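PDB 4FE9: outer membrane protein SusF from Bacteroides thetaiotaomicron, which binds starch at the cell surface through its carbohydrate-binding modules before the polysaccharide is transported into the periplasm for degradation. Local coordinates for residues 320-333 with 336-350. Residues are numbered along the deposited sequence; the frame is centred on the assembly and turned at random.
Sequences GFVDAISQESKDLA and SDEGGNLKVGIAGWY. With GLC (alpha-D-glucopyranose), chain C.
Ala333 O, in the last residue of the segment 320-333, accepts two backbone N-H groups: Gly345 N at 3.1 Å, lying in the carbonyl plane, and Ile346 N, from above that plane along a straighter bond (168°). Ala333 is thereby tied to the link between a beta hairpin, 336-343, and the strand beginning at Gly348, all within the second starch-binding module. Beside this joint, Ala333 CB sits over one face of the Tyr350 ring, 3.7 Å from CZ and displaced toward the rim.

At the other end, Phe321 N donates to Gly340 O at 3.0 Å in the type I' turn of the hairpin. With CG anti to its backbone N (chi1 -175°), Phe321 lays its ring against Asp337: Asp337 CB stands over one face, 3.5 Å from the ring centroid, and the carboxylate lies only 9° from parallel with the ring. Asp337 OD1 also takes Gly340 N on its syn lone pair, an Asx motif that braces the turn. Leu342 CD1 meets the Phe321 ring at its edge. One residue earlier, Asn341 sends its amide to the glycan: ND2, also bonded to Gln306 OE1, donates to glucose O3, while OD1 receives glucose O2 at 2.9 Å.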
loop_
_atom_site.group_PDB
_atom_site.type_symbol
_atom_site.label_atom_id
_atom_site.label_comp_id
_atom_site.label_asym_id
_atom_site.label_seq_id
_atom_site.Cartn_x
_atom_site.Cartn_y
_atom_site.Cartn_z
ATOM N N GLY A 320 -14.230 8.020 4.660
ATOM C CA GLY A 320 -13.842 8.835 5.796
ATOM C C GLY A 320 -12.545 8.330 6.396
ATOM O O GLY A 320 -11.482 8.358 5.740
ATOM N N PHE A 321 -12.633 7.782 7.607
ATOM C CA PHE A 321 -11.476 7.135 8.214
ATOM C C PHE A 321 -11.054 5.904 7.364
ATOM O O PHE A 321 -11.901 5.122 6.922
ATOM C CB PHE A 321 -11.798 6.726 9.665
ATOM C CG PHE A 321 -10.633 6.170 10.407
ATOM C CD1 PHE A 321 -9.748 7.018 11.073
ATOM C CD2 PHE A 321 -10.372 4.792 10.393
ATOM C CE1 PHE A 321 -8.551 6.522 11.627
ATOM C CE2 PHE A 321 -9.265 4.269 11.079
ATOM C CZ PHE A 321 -8.334 5.147 11.680
ATOM N N VAL A 322 -9.770 5.841 7.022
ATOM C CA VAL A 322 -9.228 4.734 6.255
ATOM C C VAL A 322 -7.971 4.206 6.945
ATOM O O VAL A 322 -7.441 4.844 7.835
ATOM C CB VAL A 322 -8.856 5.162 4.792
ATOM C CG1 VAL A 322 -10.035 5.800 4.099
ATOM C CG2 VAL A 322 -7.671 6.101 4.800
ATOM N N ASP A 323 -7.415 3.116 6.430
ATOM C CA ASP A 323 -6.300 2.466 7.113
ATOM C C ASP A 323 -4.929 3.132 6.925
ATOM O O ASP A 323 -4.146 3.188 7.859
ATOM C CB ASP A 323 -6.239 0.988 6.764
ATOM C CG ASP A 323 -6.779 0.109 7.882
ATOM O OD1 ASP A 323 -8.030 -0.057 7.956
ATOM O OD2 ASP A 323 -5.959 -0.335 8.745
ATOM N N ALA A 324 -4.648 3.666 5.737
ATOM C CA ALA A 324 -3.323 4.270 5.504
ATOM C C ALA A 324 -3.298 5.743 5.941
ATOM O O ALA A 324 -3.372 6.679 5.096
ATOM C CB ALA A 324 -2.882 4.107 4.029
ATOM N N ILE A 325 -3.372 5.950 7.255
ATOM C CA ILE A 325 -3.108 7.259 7.846
ATOM C C ILE A 325 -1.884 7.167 8.764
ATOM O O ILE A 325 -1.854 6.353 9.667
ATOM C CB ILE A 325 -4.347 7.776 8.642
ATOM C CG1 ILE A 325 -5.594 7.787 7.740
ATOM C CG2 ILE A 325 -4.079 9.177 9.228
ATOM C CD1 ILE A 325 -6.867 8.291 8.412
ATOM N N SER A 326 -0.805 7.788 8.338
ATOM C CA SER A 326 0.331 8.098 9.194
ATOM C C SER A 326 -0.006 8.078 10.698
ATOM O O SER A 326 -0.988 8.702 11.135
ATOM C CB SER A 326 0.842 9.481 8.838
ATOM O OG SER A 326 2.224 9.479 8.753
ATOM N N GLN A 327 0.913 7.531 11.500
ATOM C CA GLN A 327 0.916 7.819 12.943
ATOM C C GLN A 327 1.188 9.309 13.205
ATOM O O GLN A 327 0.540 9.917 14.066
ATOM C CB GLN A 327 1.938 6.935 13.701
ATOM C CG GLN A 327 1.821 7.006 15.271
ATOM C CD GLN A 327 0.389 6.716 15.781
ATOM O OE1 GLN A 327 -0.205 5.690 15.461
ATOM N NE2 GLN A 327 -0.171 7.657 16.526
ATOM N N GLU A 328 2.095 9.895 12.408
ATOM C CA GLU A 328 2.325 11.356 12.394
ATOM C C GLU A 328 1.031 12.122 12.296
ATOM O O GLU A 328 0.754 12.980 13.117
ATOM C CB GLU A 328 3.238 11.764 11.230
ATOM C CG GLU A 328 4.683 11.329 11.378
ATOM C CD GLU A 328 4.906 9.826 11.008
ATOM O OE1 GLU A 328 3.918 9.030 10.993
ATOM O OE2 GLU A 328 6.077 9.439 10.787
ATOM N N SER A 329 0.257 11.844 11.254
ATOM C CA SER A 329 -0.970 12.562 11.036
ATOM C C SER A 329 -1.808 12.437 12.255
ATOM O O SER A 329 -2.552 13.362 12.606
ATOM C CB SER A 329 -1.743 11.990 9.834
ATOM O OG SER A 329 -1.049 12.226 8.642
ATOM N N LYS A 330 -1.895 11.212 12.747
ATOM C CA LYS A 330 -2.836 10.895 13.813
ATOM C C LYS A 330 -2.456 11.675 15.062
ATOM O O LYS A 330 -3.324 12.226 15.746
ATOM C CB LYS A 330 -2.817 9.397 14.119
ATOM C CG LYS A 330 -3.633 8.576 13.184
ATOM C CD LYS A 330 -3.466 7.129 13.493
ATOM C CE LYS A 330 -4.479 6.314 12.731
ATOM N NZ LYS A 330 -4.050 4.917 12.638
ATOM N N ASP A 331 -1.152 11.776 15.298
ATOM C CA ASP A 331 -0.604 12.527 16.421
ATOM C C ASP A 331 -0.767 14.014 16.209
ATOM O O ASP A 331 -1.177 14.739 17.122
ATOM C CB ASP A 331 0.884 12.204 16.599
ATOM C CG ASP A 331 1.114 10.821 17.197
ATOM O OD1 ASP A 331 2.272 10.360 17.199
ATOM O OD2 ASP A 331 0.125 10.174 17.605
ATOM N N LEU A 332 -0.363 14.496 15.031
ATOM C CA LEU A 332 -0.384 15.931 14.772
ATOM C C LEU A 332 -1.785 16.514 14.955
ATOM O O LEU A 332 -1.955 17.561 15.594
ATOM C CB LEU A 332 0.168 16.247 13.376
ATOM C CG LEU A 332 0.065 17.729 13.007
ATOM C CD1 LEU A 332 1.090 18.540 13.793
ATOM C CD2 LEU A 332 0.223 17.948 11.470
ATOM N N ALA A 333 -2.801 15.812 14.467
ATOM C CA ALA A 333 -4.146 16.394 14.400
ATOM C C ALA A 333 -5.116 15.698 15.328
ATOM O O ALA A 333 -6.310 16.015 15.361
ATOM C CB ALA A 333 -4.682 16.358 12.941
ATOM N N SER A 336 -9.098 10.331 14.612
ATOM C CA SER A 336 -9.611 9.015 14.940
ATOM C C SER A 336 -10.816 8.630 14.109
ATOM O O SER A 336 -11.404 9.464 13.401
ATOM C CB SER A 336 -9.968 8.938 16.446
ATOM O OG SER A 336 -11.141 9.701 16.730
ATOM N N ASP A 337 -11.267 7.396 14.313
ATOM C CA ASP A 337 -12.377 6.843 13.577
ATOM C C ASP A 337 -13.625 7.014 14.409
ATOM O O ASP A 337 -13.616 6.757 15.605
ATOM C CB ASP A 337 -12.109 5.354 13.314
ATOM C CG ASP A 337 -13.243 4.664 12.584
ATOM O OD1 ASP A 337 -14.262 5.319 12.242
ATOM O OD2 ASP A 337 -13.108 3.441 12.350
ATOM N N GLU A 338 -14.679 7.513 13.797
ATOM C CA GLU A 338 -15.911 7.719 14.505
ATOM C C GLU A 338 -17.084 7.253 13.661
ATOM O O GLU A 338 -17.618 8.016 12.855
ATOM C CB GLU A 338 -16.055 9.195 14.890
ATOM C CG GLU A 338 -17.324 9.528 15.633
ATOM C CD GLU A 338 -17.221 9.230 17.128
ATOM O OE1 GLU A 338 -16.093 8.933 17.608
ATOM O OE2 GLU A 338 -18.274 9.260 17.813
ATOM N N GLY A 339 -17.397 5.955 13.758
ATOM C CA GLY A 339 -18.374 5.316 12.876
ATOM C C GLY A 339 -18.015 5.440 11.394
ATOM O O GLY A 339 -18.896 5.598 10.546
ATOM N N GLY A 340 -16.717 5.405 11.088
ATOM C CA GLY A 340 -16.254 5.447 9.693
ATOM C C GLY A 340 -16.051 6.867 9.185
ATOM O O GLY A 340 -15.485 7.072 8.113
ATOM N N ASN A 341 -16.537 7.849 9.953
ATOM C CA ASN A 341 -16.176 9.244 9.747
ATOM C C ASN A 341 -14.770 9.460 10.187
ATOM O O ASN A 341 -14.312 8.820 11.133
ATOM C CB ASN A 341 -17.072 10.155 10.578
ATOM C CG ASN A 341 -18.494 10.177 10.100
ATOM O OD1 ASN A 341 -18.817 9.664 9.031
ATOM N ND2 ASN A 341 -19.343 10.875 10.839
ATOM N N LEU A 342 -14.103 10.446 9.589
ATOM C CA LEU A 342 -12.838 10.899 10.103
ATOM C C LEU A 342 -13.012 12.064 11.080
ATOM O O LEU A 342 -13.561 13.133 10.720
ATOM C CB LEU A 342 -11.899 11.293 8.973
ATOM C CG LEU A 342 -10.538 11.792 9.428
ATOM C CD1 LEU A 342 -9.758 10.692 10.099
ATOM C CD2 LEU A 342 -9.746 12.387 8.286
ATOM N N LYS A 343 -12.549 11.860 12.310
ATOM C CA LYS A 343 -12.732 12.843 13.375
ATOM C C LYS A 343 -11.421 13.537 13.678
ATOM O O LYS A 343 -10.382 12.896 13.834
ATOM C CB LYS A 343 -13.297 12.181 14.644
ATOM C CG LYS A 343 -13.230 13.073 15.916
ATOM C CD LYS A 343 -14.290 12.657 16.942
ATOM C CE LYS A 343 -13.772 12.813 18.370
ATOM N NZ LYS A 343 -14.558 11.961 19.340
ATOM N N VAL A 344 -11.450 14.857 13.663
ATOM C CA VAL A 344 -10.274 15.606 13.962
ATOM C C VAL A 344 -10.359 16.047 15.432
ATOM O O VAL A 344 -11.403 16.532 15.872
ATOM C CB VAL A 344 -10.164 16.865 13.050
ATOM C CG1 VAL A 344 -8.882 17.599 13.338
ATOM C CG2 VAL A 344 -10.233 16.454 11.569
ATOM N N GLY A 345 -9.305 15.780 16.194
ATOM C CA GLY A 345 -9.368 15.970 17.653
ATOM C C GLY A 345 -8.780 17.290 18.141
ATOM O O GLY A 345 -9.246 17.856 19.150
ATOM N N ILE A 346 -7.701 17.721 17.481
ATOM C CA ILE A 346 -6.993 18.946 17.811
ATOM C C ILE A 346 -7.334 20.082 16.794
ATOM O O ILE A 346 -6.947 20.005 15.601
ATOM C CB ILE A 346 -5.489 18.681 17.772
ATOM C CG1 ILE A 346 -5.136 17.524 18.713
ATOM C CG2 ILE A 346 -4.699 19.937 18.059
ATOM C CD1 ILE A 346 -3.698 17.195 18.746
ATOM N N ALA A 347 -7.973 21.157 17.280
ATOM C CA ALA A 347 -8.385 22.275 16.405
ATOM C C ALA A 347 -7.182 22.929 15.748
ATOM O O ALA A 347 -6.082 22.879 16.276
ATOM C CB ALA A 347 -9.213 23.320 17.185
ATOM N N GLY A 348 -7.368 23.421 14.526
ATOM C CA GLY A 348 -6.282 24.131 13.831
ATOM C C GLY A 348 -6.429 24.136 12.314
ATOM O O GLY A 348 -7.407 23.609 11.771
ATOM N N TRP A 349 -5.552 24.900 11.661
ATOM C CA TRP A 349 -5.364 24.846 10.210
ATOM C C TRP A 349 -4.473 23.682 9.860
ATOM O O TRP A 349 -3.382 23.550 10.415
ATOM C CB TRP A 349 -4.733 26.166 9.697
ATOM C CG TRP A 349 -5.712 27.351 9.710
ATOM C CD1 TRP A 349 -5.883 28.271 10.710
ATOM C CD2 TRP A 349 -6.678 27.684 8.698
ATOM N NE1 TRP A 349 -6.975 29.076 10.432
ATOM C CE2 TRP A 349 -7.390 28.816 9.152
ATOM C CE3 TRP A 349 -6.966 27.168 7.428
ATOM C CZ2 TRP A 349 -8.405 29.408 8.405
ATOM C CZ3 TRP A 349 -7.949 27.776 6.676
ATOM C CH2 TRP A 349 -8.663 28.885 7.167
ATOM N N TYR A 350 -4.889 22.894 8.865
ATOM C CA TYR A 350 -4.093 21.758 8.388
ATOM C C TYR A 350 -4.042 21.733 6.856
ATOM O O TYR A 350 -5.024 22.031 6.203
ATOM C CB TYR A 350 -4.718 20.451 8.888
ATOM C CG TYR A 350 -4.725 20.317 10.415
ATOM C CD1 TYR A 350 -3.562 20.052 11.109
ATOM C CD2 TYR A 350 -5.894 20.466 11.139
ATOM C CE1 TYR A 350 -3.559 19.951 12.496
ATOM C CE2 TYR A 350 -5.903 20.345 12.525
ATOM C CZ TYR A 350 -4.735 20.070 13.188
ATOM O OH TYR A 350 -4.731 19.972 14.577
HETATM C C1 GLC C . -23.132 11.156 6.879
HETATM C C2 GLC C . -22.293 10.928 8.116
HETATM C C3 GLC C . -23.180 10.583 9.324
HETATM C C4 GLC C . -24.246 11.638 9.533
HETATM C C5 GLC C . -25.050 11.752 8.241
HETATM C C6 GLC C . -26.102 12.851 8.339
HETATM O O2 GLC C . -21.467 9.805 7.845
HETATM O O3 GLC C . -22.375 10.466 10.499
HETATM O O4 GLC C . -25.100 11.228 10.615
HETATM O O5 GLC C . -24.187 12.088 7.155
HETATM O O6 GLC C . -26.997 12.711 7.237
#